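Side-chain contacts in TlmII (Streptoalloteichus hindustanus, PDB 4HVM), which takes part in tallysomycin biosynthesis as a member of the condensation-domain family of nonribosomal peptide assembly and may bind phosphopantetheine: residues 220-223 with 224-228; 339-342 with 343-347; 410-413 with 414-418. One frame throughout, in Å; residues are numbered along the deposited sequence.

How the interactions relate
All three contacts are local turns of chain, and none touches another. Interactions 1 and 3 belong to the same six-stranded mixed sheet, where 1 closes an outermost strand, 216-223, and 3 leads into the inner strand 417-424; their centres lie 27 Å apart. Interaction 2 ends helix 335-344, on the same side of the chain's centre as 3 and on the opposite side from 1. Interactions 1 and 2 are partly buried and combine backbone bonds at opposite ends of helices, a start and a finish, with small apolar touches. Interaction 3 is a surface loop, held instead by side-chain polar groups (a carboxylate, a hydroxyl, an indole N-H) bonding to one another and to the backbone.

Interaction 1: 220-223 with 224-228; sequences LRVP and GSRWQ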
# COMPACT_ATOMS: atom_id res chain seq x y z
N LEU A 220 8.86 11.63 -10.87
CA LEU A 220 8.95 11.51 -12.32
C LEU A 220 7.57 11.25 -12.90
O LEU A 220 6.97 10.20 -12.67
CB LEU A 220 9.89 10.36 -12.70
CG LEU A 220 9.94 10.02 -14.19
CD1 LEU A 220 10.55 11.16 -14.99
CD2 LEU A 220 10.71 8.73 -14.41
N ARG A 221 7.05 12.22 -13.65
CA ARG A 221 5.74 12.07 -14.26
C ARG A 221 5.84 11.30 -15.57
O ARG A 221 6.54 11.72 -16.49
CB ARG A 221 5.10 13.44 -14.53
CG ARG A 221 3.61 13.37 -14.84
CD ARG A 221 3.09 14.71 -15.32
NE ARG A 221 3.62 15.04 -16.64
CZ ARG A 221 3.87 16.27 -17.06
NH1 ARG A 221 3.64 17.31 -16.26
NH2 ARG A 221 4.35 16.47 -18.28
N VAL A 222 5.16 10.17 -15.63
CA VAL A 222 5.17 9.32 -16.82
C VAL A 222 3.83 9.41 -17.53
O VAL A 222 2.78 9.26 -16.90
CB VAL A 222 5.46 7.85 -16.45
CG1 VAL A 222 5.19 6.94 -17.63
CG2 VAL A 222 6.89 7.70 -15.96
N PRO A 223 3.86 9.67 -18.85
CA PRO A 223 2.63 9.68 -19.65
C PRO A 223 1.91 8.34 -19.52
O PRO A 223 2.57 7.30 -19.58
CB PRO A 223 3.15 9.86 -21.07
CG PRO A 223 4.46 10.56 -20.91
CD PRO A 223 5.05 9.99 -19.65
N GLY A 224 0.60 8.38 -19.34
CA GLY A 224 -0.20 7.18 -19.14
C GLY A 224 0.02 6.11 -20.19
O GLY A 224 0.02 4.92 -19.88
N SER A 225 0.22 6.54 -21.43
CA SER A 225 0.45 5.62 -22.53
C SER A 225 1.75 4.84 -22.33
O SER A 225 1.82 3.64 -22.63
CB SER A 225 0.48 6.38 -23.85
OG SER A 225 0.65 5.51 -24.94
N ARG A 226 2.77 5.52 -21.83
CA ARG A 226 4.07 4.90 -21.57
C ARG A 226 3.94 3.84 -20.48
O ARG A 226 4.52 2.76 -20.58
CB ARG A 226 5.09 5.96 -21.14
CG ARG A 226 6.43 5.39 -20.73
CD ARG A 226 7.18 4.85 -21.94
NE ARG A 226 7.22 5.82 -23.03
CZ ARG A 226 8.06 6.86 -23.08
NH1 ARG A 226 8.92 7.07 -22.10
NH2 ARG A 226 8.02 7.68 -24.12
N TRP A 227 3.18 4.16 -19.44
CA TRP A 227 2.99 3.24 -18.33
C TRP A 227 2.22 1.98 -18.75
O TRP A 227 2.53 0.88 -18.29
CB TRP A 227 2.27 3.93 -17.17
CG TRP A 227 2.13 3.07 -15.95
CD1 TRP A 227 1.00 2.44 -15.51
CD2 TRP A 227 3.16 2.75 -15.00
NE1 TRP A 227 1.27 1.75 -14.35
CE2 TRP A 227 2.58 1.93 -14.02
CE3 TRP A 227 4.51 3.10 -14.89
CZ2 TRP A 227 3.31 1.43 -12.94
CZ3 TRP A 227 5.23 2.60 -13.82
CH2 TRP A 227 4.63 1.78 -12.86
N GLN A 228 1.22 2.15 -19.61
CA GLN A 228 0.40 1.02 -20.05
C GLN A 228 1.20 0.04 -20.90
O GLN A 228 1.13 -1.17 -20.69
CB GLN A 228 -0.83 1.52 -20.81
CG GLN A 228 -1.84 2.22 -19.92
CD GLN A 228 -2.32 1.33 -18.80
OE1 GLN A 228 -2.52 0.13 -18.98
NE2 GLN A 228 -2.50 1.92 -17.62
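The carbonyl oxygen of Pro223 receives two backbone N-H groups from the turn that follows it. Trp227 N reaches Pro223 O at 3.2 Å, with an N-H...O angle of 156° and the donor in the carbonyl plane; Arg226 N is nearer to Pro223 O, at 2.9 Å, but so bent (123°) that its bond is weak. The oxygen is also lined by carbon, since Arg226 CB sits 3.3 Å from Pro223 O. Pro223 thus occupies the N-cap position, where strand 216-223 turns directly into helix 224-231, the axes of segments 220-223 and 224-228 making 80°. A proline offers the first turn no side-chain acceptor; Gly224 N instead makes a weak hydrogen bond to Asp427 OD1, at the start of the adjoining strand 427-434. This strand-helix corner belongs to one sheet of the chloramphenicol acetyltransferase-like fold expected of condensation domains, and its strand is an outermost one. Beside the cap, the apolar contact is carried mainly by one methyl group. Val222 CG1, placed opposite the backbone N, lies against the base of the Arg226 chain, 3.6 Å from Arg226 CB and 3.7 Å from Arg226 CG, and the two side chains cross at about a right angle. The same methyl lies 4.2 Å from Trp227 CB, so Val222 CG1 meets two consecutive residues of the first helical turn. Beyond CG the arginine bends at both chi2 and chi3 and carries its guanidinium away from the strand, while its side chain also touches Ala455 of helix 445-459. Trp227 is buried, and its ring likewise leads off from the strand end; its side chain touches Met428. Val222 packs against Met454, and its backbone pairs with that of Met428, which ties the corner to the next strand.

Interaction 2: 339-342 with 343-347; sequences VDLA and VDLGV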
# COMPACT_ATOMS: atom_id res chain seq x y z
N VAL A 339 10.00 -11.52 9.33
CA VAL A 339 10.71 -10.56 10.18
C VAL A 339 11.08 -11.17 11.53
O VAL A 339 12.23 -11.07 11.97
CB VAL A 339 9.88 -9.28 10.40
CG1 VAL A 339 10.41 -8.49 11.58
CG2 VAL A 339 9.86 -8.43 9.13
N ASP A 340 10.11 -11.81 12.17
CA ASP A 340 10.34 -12.50 13.43
C ASP A 340 11.45 -13.54 13.28
O ASP A 340 12.31 -13.66 14.15
CB ASP A 340 9.06 -13.18 13.92
CG ASP A 340 7.97 -12.19 14.31
OD1 ASP A 340 8.32 -11.04 14.67
OD2 ASP A 340 6.78 -12.55 14.25
N LEU A 341 11.41 -14.27 12.18
CA LEU A 341 12.39 -15.32 11.92
C LEU A 341 13.79 -14.75 11.72
O LEU A 341 14.76 -15.27 12.27
CB LEU A 341 11.98 -16.15 10.70
CG LEU A 341 12.89 -17.32 10.34
CD1 LEU A 341 13.07 -18.26 11.52
CD2 LEU A 341 12.32 -18.07 9.14
N ALA A 342 13.88 -13.69 10.94
CA ALA A 342 15.17 -13.05 10.68
C ALA A 342 15.78 -12.47 11.96
O ALA A 342 17.00 -12.35 12.07
CB ALA A 342 15.02 -11.96 9.64
N VAL A 343 14.93 -12.12 12.91
CA VAL A 343 15.39 -11.59 14.19
C VAL A 343 15.99 -12.70 15.05
O VAL A 343 17.06 -12.52 15.64
CB VAL A 343 14.25 -10.89 14.96
CG1 VAL A 343 14.63 -10.69 16.41
CG2 VAL A 343 13.92 -9.57 14.30
N ASP A 344 15.30 -13.83 15.12
CA ASP A 344 15.77 -14.97 15.92
C ASP A 344 17.08 -15.53 15.39
O ASP A 344 17.95 -15.94 16.17
CB ASP A 344 14.71 -16.08 15.95
CG ASP A 344 13.42 -15.65 16.62
OD1 ASP A 344 13.44 -14.64 17.37
OD2 ASP A 344 12.39 -16.32 16.41
N LEU A 345 17.24 -15.53 14.07
CA LEU A 345 18.45 -16.03 13.45
C LEU A 345 19.58 -14.99 13.49
O LEU A 345 20.68 -15.23 13.00
CB LEU A 345 18.17 -16.44 12.00
CG LEU A 345 17.08 -17.50 11.79
CD1 LEU A 345 16.85 -17.74 10.31
CD2 LEU A 345 17.44 -18.80 12.49
N GLY A 346 19.28 -13.84 14.09
CA GLY A 346 20.27 -12.79 14.28
C GLY A 346 20.69 -12.10 12.99
O GLY A 346 21.76 -11.50 12.92
N VAL A 347 19.84 -12.20 11.98
CA VAL A 347 20.12 -11.58 10.69
C VAL A 347 19.89 -10.07 10.75
O VAL A 347 20.67 -9.29 10.21
CB VAL A 347 19.26 -12.21 9.57
CG1 VAL A 347 19.50 -11.50 8.25
CG2 VAL A 347 19.56 -13.69 9.44
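Leu345 lies back along the last turn of helix 335-344 onto Leu341, and its side chain can be followed outward atom by atom. Its CB stands 3.6 Å from Leu341 O, the carbonyl oxygen that also accepts Leu345 N at 3.1 Å. CG turns anti to its own carbonyl carbon (chi1 -57°), a setting that carries it back over the preceding turn, where Leu345 CG comes to 3.3 Å from Leu341 O and 4.1 Å from Leu341 CD1. From there the branch runs on, with chi2 extended at 176°, until Leu345 CD1 meets the isobutyl group of its partner, 4.0 Å from Leu341 CG. The two leucines cross obliquely, branch against branch, and the Leu341 carbonyl oxygen both accepts Leu345 N-H and is flanked by Leu345 carbon atoms. The pair differs in burial: Leu345 is exposed, whereas Leu341 is buried and packs on His192, Trp195 and Ser196 of helix 185-198 and on Leu199 just beyond. Two residues along, Val347 closes the end of the helix. Val347 N bonds to Ala342 O at 2.8 Å, nearly in line with the carbonyl bond, and Gly346 N bonds to Val343 O at 3.0 Å. Ala342 CB and Val347 CB approach to 4.2 Å, an apolar touch between the two residues joined by the wider-spanning backbone bond, five positions apart. With Gly346 at positive phi (70°), the first residue to leave helical geometry, these two bonds and the Ala342-Val347 contact make up a Schellman motif, the classic C-terminal cap of an alpha-helix.

Interaction 3: 410-413 with 414-418; sequences DTWD and GTTTD
An Asx turn at Asp413 shapes the loop that feeds strand 417-424, and the indole of Trp412 lies over Gly414 within it. Asp413 OD1 accepts two donors from one residue: Thr415 N at 3.0 Å, nearly straight at 166°, and Thr415 OG1 at 2.9 Å. Both come from the same face of the carboxylate, above its plane, so one oxygen fixes backbone and hydroxyl together. Asp413 CG sits between its backbone N and carbonyl carbon (chi1 63°), which curls the carboxylate forward over the turn to meet them. Between the two residues, Gly414 adopts positive phi, where a CB would jam against Asp413 O. Its bare CA is used by the tryptophan: Gly414 CA lies over one face of the ring, 3.7 Å from the centroid of the six-membered ring of Trp412, as a CH-pi contact. At the ring edge Trp412 NE1 donates to Thr415 O at 2.9 Å, the oxygen lying in the indole plane although the N-H arrives tilted from the carbonyl plane. Further round that edge, Thr416 CG2 stands 4.1 Å from Trp412 CZ2. Three successive residues thus fix how the indole is turned. With a leucine in place of Trp412, the Thr415 carbonyl would probably lose its indole donor and Gly414 CA its aromatic cover. The ring also makes a cation-pi contact with Arg435, just after strand 427-434. Asp413 pairs through its backbone with Ala354, and Thr415 packs on Ala354 and Ala360. Thr417 then enters the sheet, where strand 417-424 runs between strands 359-361 and 427-434.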
# COMPACT_ATOMS: atom_id res chain seq x y z
N ASP A 410 12.97 6.31 17.30
CA ASP A 410 13.36 5.85 15.97
C ASP A 410 12.71 4.51 15.63
O ASP A 410 13.01 3.49 16.26
CB ASP A 410 14.89 5.74 15.90
CG ASP A 410 15.39 5.41 14.50
OD1 ASP A 410 14.65 5.63 13.52
OD2 ASP A 410 16.54 4.93 14.39
N THR A 411 11.83 4.52 14.64
CA THR A 411 11.14 3.30 14.22
C THR A 411 11.34 3.03 12.73
O THR A 411 10.55 2.31 12.11
CB THR A 411 9.63 3.35 14.53
OG1 THR A 411 9.01 4.38 13.74
CG2 THR A 411 9.39 3.62 16.01
N TRP A 412 12.39 3.60 12.15
CA TRP A 412 12.71 3.40 10.74
C TRP A 412 13.17 1.97 10.49
O TRP A 412 14.05 1.48 11.18
CB TRP A 412 13.77 4.42 10.31
CG TRP A 412 14.32 4.21 8.93
CD1 TRP A 412 13.61 4.10 7.78
CD2 TRP A 412 15.70 4.13 8.57
NE1 TRP A 412 14.46 3.94 6.71
CE2 TRP A 412 15.75 3.95 7.17
CE3 TRP A 412 16.90 4.18 9.29
CZ2 TRP A 412 16.96 3.82 6.48
CZ3 TRP A 412 18.09 4.05 8.60
CH2 TRP A 412 18.11 3.87 7.21
N ASP A 413 12.58 1.31 9.49
CA ASP A 413 12.85 -0.12 9.27
C ASP A 413 14.15 -0.40 8.51
O ASP A 413 14.58 -1.54 8.43
CB ASP A 413 11.66 -0.82 8.59
CG ASP A 413 11.36 -0.28 7.20
OD1 ASP A 413 12.11 0.57 6.69
OD2 ASP A 413 10.35 -0.73 6.60
N GLY A 414 14.75 0.65 7.96
CA GLY A 414 16.02 0.50 7.27
C GLY A 414 15.93 0.62 5.77
O GLY A 414 16.95 0.57 5.07
N THR A 415 14.71 0.78 5.25
CA THR A 415 14.52 0.94 3.81
C THR A 415 15.15 2.25 3.34
O THR A 415 14.85 3.32 3.86
CB THR A 415 13.03 0.92 3.43
OG1 THR A 415 12.43 -0.29 3.91
CG2 THR A 415 12.86 1.00 1.92
N THR A 416 16.04 2.14 2.36
CA THR A 416 16.75 3.31 1.86
C THR A 416 16.20 3.82 0.53
O THR A 416 16.31 5.00 0.22
CB THR A 416 18.26 3.04 1.70
OG1 THR A 416 18.46 1.91 0.84
CG2 THR A 416 18.89 2.77 3.06
N THR A 417 15.61 2.92 -0.25
CA THR A 417 14.99 3.31 -1.51
C THR A 417 13.52 2.88 -1.52
O THR A 417 13.21 1.69 -1.57
CB THR A 417 15.72 2.70 -2.72
OG1 THR A 417 17.08 3.14 -2.73
CG2 THR A 417 15.04 3.11 -4.02
N ASP A 418 12.63 3.86 -1.46
CA ASP A 418 11.20 3.60 -1.47
C ASP A 418 10.56 4.15 -2.74
O ASP A 418 10.67 5.33 -3.04
CB ASP A 418 10.54 4.23 -0.24
CG ASP A 418 9.17 3.66 0.05
OD1 ASP A 418 8.21 4.05 -0.66
OD2 ASP A 418 9.05 2.83 0.97